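Local coordinates for isochorismatase family protein family (PDB 3TXY) that is of unconfirmed function but belongs to the isochorismatase family of cysteine hydrolase-like proteins and is probably a hydrolase, at residues W109-D118 with S142-Y152. Numbering follows the deposited sequence.
Sequences WGAFTGTDLD and STAREAYENNY
With its CG anti to the carbonyl carbon and beside the backbone N (chi1 -73°), Phe112 meets Glu146, whose CG lies anti to its own nitrogen (chi1 -175°) and whose chain runs on extended, so that the two side chains lie antiparallel alongside one another. The glutamate's methylene groups thereby lie along the CD2 side of the phenyl ring, and its carboxylate carbon CD comes 3.4 Å from Phe112 CB, the ring and carboxylate planes 32° apart. A long acidic residue suits this place because its stem is apolar and its end polar: water 1 bridges OE2 to Phe112 N, and water 2 joins OE1 to Thr113 OG1, which also bonds Glu149 of the second subunit. Thr143 O sits at the ring edge, 3.5 Å from Phe112 CE2. The same CE2 makes an apolar contact with Ala147 CB at 3.9 Å, where a small methyl admits the ring close to the backbone; Leu117 CD2 lies over the centre of one ring face. In this alpha/beta fold with its parallel sheet, the loop after strand 102-106 is thus laid against helix 136-149. Glycine, with no side chain, lets the backbone at Gly110 CA approach Ser142 CB to 3.8 Å. Next to it, Thr143 OG1 accepts a somewhat bent bond from Ala111 N at 3.0 Å and also bonds Gly139 O, a double role that suits a hydroxyl. A Schellman motif with Asn151 as its C-prime residue ends the helix after Glu149, and Tyr152, whose N closes it on Ala147 O, donates its OH to Asp118 OD1 at 2.6 Å from above the carboxylate plane, while OD2 forms a salt bridge with Arg122.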
ATOM      1  N   TRP A 109       4.024  -0.810   8.900  1.00 10.22           N
ATOM      2  CA  TRP A 109       2.850  -1.586   8.491  1.00 10.10           C
ATOM      3  C   TRP A 109       3.201  -2.778   7.665  1.00  9.80           C
ATOM      4  O   TRP A 109       3.000  -3.922   8.097  1.00  9.43           O
ATOM      5  CB  TRP A 109       1.855  -0.736   7.716  1.00 10.37           C
ATOM      6  CG  TRP A 109       1.204   0.378   8.491  1.00 10.75           C
ATOM      7  CD1 TRP A 109       1.446   0.785   9.798  1.00 11.10           C
ATOM      8  CD2 TRP A 109       0.234   1.341   7.967  1.00 11.18           C
ATOM      9  NE1 TRP A 109       0.668   1.874  10.120  1.00 11.50           N
ATOM     10  CE2 TRP A 109      -0.070   2.262   9.061  1.00 11.58           C
ATOM     11  CE3 TRP A 109      -0.399   1.508   6.755  1.00 11.28           C
ATOM     12  CZ2 TRP A 109      -0.980   3.293   8.915  1.00 12.08           C
ATOM     13  CZ3 TRP A 109      -1.305   2.550   6.613  1.00 11.82           C
ATOM     14  CH2 TRP A 109      -1.596   3.417   7.671  1.00 12.18           C
ATOM     15  N   GLY A 110       3.741  -2.524   6.477  1.00  9.54           N
ATOM     16  CA  GLY A 110       4.006  -3.571   5.519  1.00  9.46           C
ATOM     17  C   GLY A 110       5.248  -4.365   5.831  1.00  9.31           C
ATOM     18  O   GLY A 110       6.173  -3.871   6.491  1.00  9.22           O
ATOM     19  N   ALA A 111       5.278  -5.601   5.326  1.00  9.27           N
ATOM     20  CA  ALA A 111       6.318  -6.555   5.696  1.00  9.21           C
ATOM     21  C   ALA A 111       7.553  -6.590   4.805  1.00  9.19           C
ATOM     22  O   ALA A 111       8.414  -7.445   5.012  1.00  9.29           O
ATOM     23  CB  ALA A 111       5.728  -7.965   5.818  1.00  9.29           C
ATOM     24  N   PHE A 112       7.663  -5.679   3.835  1.00  9.18           N
ATOM     25  CA  PHE A 112       8.838  -5.632   2.967  1.00  9.40           C
ATOM     26  C   PHE A 112       9.886  -4.601   3.386  1.00  9.31           C
ATOM     27  O   PHE A 112      11.088  -4.903   3.409  1.00  9.45           O
ATOM     28  CB  PHE A 112       8.404  -5.356   1.545  1.00  9.54           C
ATOM     29  CG  PHE A 112       7.733  -6.518   0.875  1.00  9.64           C
ATOM     30  CD1 PHE A 112       8.486  -7.497   0.255  1.00 10.09           C
ATOM     31  CD2 PHE A 112       6.345  -6.610   0.816  1.00  9.73           C
ATOM     32  CE1 PHE A 112       7.887  -8.550  -0.403  1.00 10.26           C
ATOM     33  CE2 PHE A 112       5.737  -7.657   0.161  1.00  9.86           C
ATOM     34  CZ  PHE A 112       6.507  -8.641  -0.437  1.00 10.22           C
ATOM     35  N   THR A 113       9.442  -3.370   3.651  1.00  9.15           N
ATOM     36  CA  THR A 113      10.373  -2.285   3.973  1.00  9.03           C
ATOM     37  C   THR A 113      11.261  -2.651   5.179  1.00  9.27           C
ATOM     38  O   THR A 113      10.755  -3.021   6.237  1.00  9.08           O
ATOM     39  CB  THR A 113       9.635  -0.966   4.272  1.00  9.04           C
ATOM     40  OG1 THR A 113       8.808  -0.595   3.157  1.00  9.02           O
ATOM     41  CG2 THR A 113      10.644   0.162   4.537  1.00  9.07           C
ATOM     42  N   GLY A 114      12.582  -2.580   4.978  1.00  9.32           N
ATOM     43  CA  GLY A 114      13.528  -2.877   6.029  1.00  9.57           C
ATOM     44  C   GLY A 114      13.591  -4.328   6.466  1.00  9.67           C
ATOM     45  O   GLY A 114      14.081  -4.611   7.556  1.00 10.15           O
ATOM     46  N   THR A 115      13.086  -5.245   5.639  1.00  9.42           N
ATOM     47  CA  THR A 115      13.063  -6.669   6.021  1.00  9.49           C
ATOM     48  C   THR A 115      13.754  -7.529   4.993  1.00  9.77           C
ATOM     49  O   THR A 115      14.137  -7.043   3.912  1.00  9.74           O
ATOM     50  CB  THR A 115      11.647  -7.245   6.230  1.00  9.27           C
ATOM     51  OG1 THR A 115      11.052  -7.596   4.974  1.00  8.91           O
ATOM     52  CG2 THR A 115      10.714  -6.289   7.022  1.00  9.02           C
ATOM     53  N   ASP A 116      13.893  -8.808   5.337  1.00 10.12           N
ATOM     54  CA  ASP A 116      14.367  -9.827   4.406  1.00 10.59           C
ATOM     55  C   ASP A 116      13.258 -10.645   3.754  1.00 10.52           C
ATOM     56  O   ASP A 116      13.523 -11.718   3.231  1.00 11.14           O
ATOM     57  CB  ASP A 116      15.402 -10.763   5.071  1.00 11.26           C
ATOM     58  CG  ASP A 116      14.843 -11.598   6.222  1.00 11.64           C
ATOM     59  OD1 ASP A 116      13.746 -11.268   6.784  1.00 11.76           O
ATOM     60  OD2 ASP A 116      15.537 -12.593   6.586  1.00 12.22           O
ATOM     61  N   LEU A 117      12.017 -10.161   3.762  1.00 10.19           N
ATOM     62  CA  LEU A 117      10.919 -10.946   3.195  1.00 10.01           C
ATOM     63  C   LEU A 117      11.144 -11.256   1.705  1.00 10.28           C
ATOM     64  O   LEU A 117      11.060 -12.403   1.283  1.00 10.53           O
ATOM     65  CB  LEU A 117       9.575 -10.243   3.393  1.00  9.72           C
ATOM     66  CG  LEU A 117       8.334 -10.941   2.800  1.00  9.72           C
ATOM     67  CD1 LEU A 117       8.175 -12.354   3.347  1.00 10.01           C
ATOM     68  CD2 LEU A 117       7.100 -10.116   3.113  1.00  9.45           C
ATOM     69  N   ASP A 118      11.434 -10.245   0.915  1.00 10.19           N
ATOM     70  CA  ASP A 118      11.618 -10.488  -0.511  1.00 10.45           C
ATOM     71  C   ASP A 118      12.823 -11.408  -0.758  1.00 10.78           C
ATOM     72  O   ASP A 118      12.762 -12.327  -1.577  1.00 10.94           O
ATOM     73  CB  ASP A 118      11.747  -9.195  -1.278  1.00 10.44           C
ATOM     74  CG  ASP A 118      11.715  -9.418  -2.760  1.00 10.88           C
ATOM     75  OD1 ASP A 118      10.641  -9.804  -3.278  1.00 10.83           O
ATOM     76  OD2 ASP A 118      12.792  -9.271  -3.388  1.00 11.67           O
ATOM     77  N   SER A 142      -0.924  -3.485   3.122  1.00  9.12           N
ATOM     78  CA  SER A 142       0.333  -2.882   2.659  1.00  9.22           C
ATOM     79  C   SER A 142       1.279  -3.949   2.099  1.00  9.13           C
ATOM     80  O   SER A 142       1.944  -3.733   1.076  1.00  9.23           O
ATOM     81  CB  SER A 142       1.018  -2.112   3.779  1.00  9.54           C
ATOM     82  OG  SER A 142       0.414  -0.839   3.990  1.00  9.78           O
ATOM     83  N   THR A 143       1.325  -5.103   2.760  1.00  8.86           N
ATOM     84  CA  THR A 143       2.137  -6.209   2.273  1.00  8.73           C
ATOM     85  C   THR A 143       1.576  -6.730   0.946  1.00  8.51           C
ATOM     86  O   THR A 143       2.346  -6.998   0.002  1.00  8.44           O
ATOM     87  CB  THR A 143       2.182  -7.352   3.321  1.00  8.79           C
ATOM     88  OG1 THR A 143       2.681  -6.835   4.572  1.00  8.90           O
ATOM     89  CG2 THR A 143       3.068  -8.502   2.828  1.00  8.86           C
ATOM     90  N   ALA A 144       0.247  -6.856   0.876  1.00  8.46           N
ATOM     91  CA  ALA A 144      -0.450  -7.324  -0.328  1.00  8.45           C
ATOM     92  C   ALA A 144      -0.183  -6.387  -1.527  1.00  8.73           C
ATOM     93  O   ALA A 144       0.177  -6.835  -2.623  1.00  8.83           O
ATOM     94  CB  ALA A 144      -1.952  -7.426  -0.062  1.00  8.35           C
ATOM     95  N   ARG A 145      -0.356  -5.090  -1.299  1.00  8.98           N
ATOM     96  CA  ARG A 145      -0.080  -4.102  -2.327  1.00  9.33           C
ATOM     97  C   ARG A 145       1.357  -4.156  -2.851  1.00  9.61           C
ATOM     98  O   ARG A 145       1.598  -4.133  -4.048  1.00  9.69           O
ATOM     99  CB  ARG A 145      -0.368  -2.713  -1.779  1.00  9.44           C
ATOM    100  CG  ARG A 145      -1.856  -2.402  -1.713  1.00  9.43           C
ATOM    101  CD  ARG A 145      -2.071  -1.012  -1.122  1.00  9.61           C
ATOM    102  NE  ARG A 145      -3.483  -0.666  -0.990  1.00  9.73           N
ATOM    103  CZ  ARG A 145      -4.155   0.194  -1.754  1.00  9.90           C
ATOM    104  NH1 ARG A 145      -3.563   0.857  -2.741  1.00 10.17           N
ATOM    105  NH2 ARG A 145      -5.441   0.401  -1.500  1.00 10.07           N
ATOM    106  N   GLU A 146       2.318  -4.230  -1.939  1.00  9.92           N
ATOM    107  CA  GLU A 146       3.712  -4.274  -2.330  1.00 10.40           C
ATOM    108  C   GLU A 146       4.069  -5.594  -3.020  1.00  9.96           C
ATOM    109  O   GLU A 146       4.857  -5.604  -3.947  1.00  9.91           O
ATOM    110  CB  GLU A 146       4.614  -4.012  -1.118  1.00 11.24           C
ATOM    111  CG  GLU A 146       6.081  -3.933  -1.501  1.00 12.41           C
ATOM    112  CD  GLU A 146       6.947  -3.128  -0.528  1.00 13.26           C
ATOM    113  OE1 GLU A 146       8.132  -2.950  -0.857  1.00 15.76           O
ATOM    114  OE2 GLU A 146       6.478  -2.675   0.542  1.00 14.23           O
ATOM    115  N   ALA A 147       3.504  -6.702  -2.536  1.00  9.44           N
ATOM    116  CA  ALA A 147       3.784  -8.025  -3.120  1.00  9.29           C
ATOM    117  C   ALA A 147       3.305  -8.084  -4.570  1.00  9.30           C
ATOM    118  O   ALA A 147       3.993  -8.573  -5.471  1.00  9.36           O
ATOM    119  CB  ALA A 147       3.123  -9.108  -2.294  1.00  9.31           C
ATOM    120  N   TYR A 148       2.128  -7.518  -4.795  1.00  9.32           N
ATOM    121  CA  TYR A 148       1.578  -7.387  -6.141  1.00  9.47           C
ATOM    122  C   TYR A 148       2.552  -6.611  -7.061  1.00  9.67           C
ATOM    123  O   TYR A 148       2.852  -7.042  -8.171  1.00  9.81           O
ATOM    124  CB  TYR A 148       0.232  -6.668  -6.026  1.00  9.50           C
ATOM    125  CG  TYR A 148      -0.361  -6.110  -7.289  1.00  9.92           C
ATOM    126  CD1 TYR A 148      -0.944  -6.945  -8.225  1.00 10.13           C
ATOM    127  CD2 TYR A 148      -0.397  -4.728  -7.517  1.00 10.18           C
ATOM    128  CE1 TYR A 148      -1.524  -6.435  -9.368  1.00 10.72           C
ATOM    129  CE2 TYR A 148      -0.966  -4.216  -8.667  1.00 10.63           C
ATOM    130  CZ  TYR A 148      -1.525  -5.076  -9.585  1.00 10.91           C
ATOM    131  OH  TYR A 148      -2.106  -4.570 -10.718  1.00 11.63           O
ATOM    132  N   GLU A 149       3.047  -5.468  -6.592  1.00  9.60           N
ATOM    133  CA  GLU A 149       3.967  -4.651  -7.405  1.00 10.11           C
ATOM    134  C   GLU A 149       5.286  -5.362  -7.671  1.00 10.34           C
ATOM    135  O   GLU A 149       5.953  -5.092  -8.690  1.00 10.89           O
ATOM    136  CB  GLU A 149       4.233  -3.310  -6.723  1.00 10.20           C
ATOM    137  CG  GLU A 149       2.959  -2.499  -6.652  1.00 10.22           C
ATOM    138  CD  GLU A 149       3.182  -1.029  -6.445  1.00 10.59           C
ATOM    139  OE1 GLU A 149       4.333  -0.544  -6.522  1.00 10.61           O
ATOM    140  OE2 GLU A 149       2.151  -0.350  -6.250  1.00 11.04           O
ATOM    141  N   ASN A 150       5.624  -6.284  -6.772  1.00 10.22           N
ATOM    142  CA  ASN A 150       6.813  -7.110  -6.887  1.00 10.64           C
ATOM    143  C   ASN A 150       6.564  -8.435  -7.615  1.00 10.44           C
ATOM    144  O   ASN A 150       7.425  -9.326  -7.616  1.00 10.29           O
ATOM    145  CB  ASN A 150       7.445  -7.298  -5.504  1.00 11.31           C
ATOM    146  CG  ASN A 150       8.237  -6.080  -5.092  1.00 12.08           C
ATOM    147  OD1 ASN A 150       9.428  -5.983  -5.362  1.00 14.13           O
ATOM    148  ND2 ASN A 150       7.564  -5.099  -4.563  1.00 12.55           N
ATOM    149  N   ASN A 151       5.419  -8.523  -8.276  1.00 10.21           N
ATOM    150  CA  ASN A 151       5.126  -9.588  -9.240  1.00 10.53           C
ATOM    151  C   ASN A 151       4.855 -10.935  -8.615  1.00 10.42           C
ATOM    152  O   ASN A 151       5.016 -11.969  -9.275  1.00 10.73           O
ATOM    153  CB  ASN A 151       6.238  -9.731 -10.294  1.00 10.84           C
ATOM    154  CG  ASN A 151       5.778 -10.440 -11.559  1.00 11.22           C
ATOM    155  OD1 ASN A 151       4.707 -10.157 -12.084  1.00 11.05           O
ATOM    156  ND2 ASN A 151       6.608 -11.371 -12.061  1.00 11.43           N
ATOM    157  N   TYR A 152       4.414 -10.931  -7.358  1.00 10.27           N
ATOM    158  CA  TYR A 152       3.939 -12.153  -6.693  1.00 10.35           C
ATOM    159  C   TYR A 152       2.447 -12.319  -6.925  1.00 10.50           C
ATOM    160  O   TYR A 152       1.696 -11.328  -6.930  1.00 10.57           O
ATOM    161  CB  TYR A 152       4.185 -12.083  -5.182  1.00 10.01           C
ATOM    162  CG  TYR A 152       5.657 -12.121  -4.828  1.00 10.14           C
ATOM    163  CD1 TYR A 152       6.355 -13.323  -4.803  1.00 10.40           C
ATOM    164  CD2 TYR A 152       6.349 -10.957  -4.498  1.00 10.05           C
ATOM    165  CE1 TYR A 152       7.720 -13.356  -4.510  1.00 10.75           C
ATOM    166  CE2 TYR A 152       7.701 -10.987  -4.170  1.00 10.49           C
ATOM    167  CZ  TYR A 152       8.386 -12.187  -4.189  1.00 10.71           C
ATOM    168  OH  TYR A 152       9.734 -12.214  -3.882  1.00 11.54           O
TER
HETATM  169  O   HOH W   1       6.448  -3.056   3.244  1.00  9.79           O
HETATM  170  O   HOH W   2       9.608  -1.525   0.640  1.00 18.36           O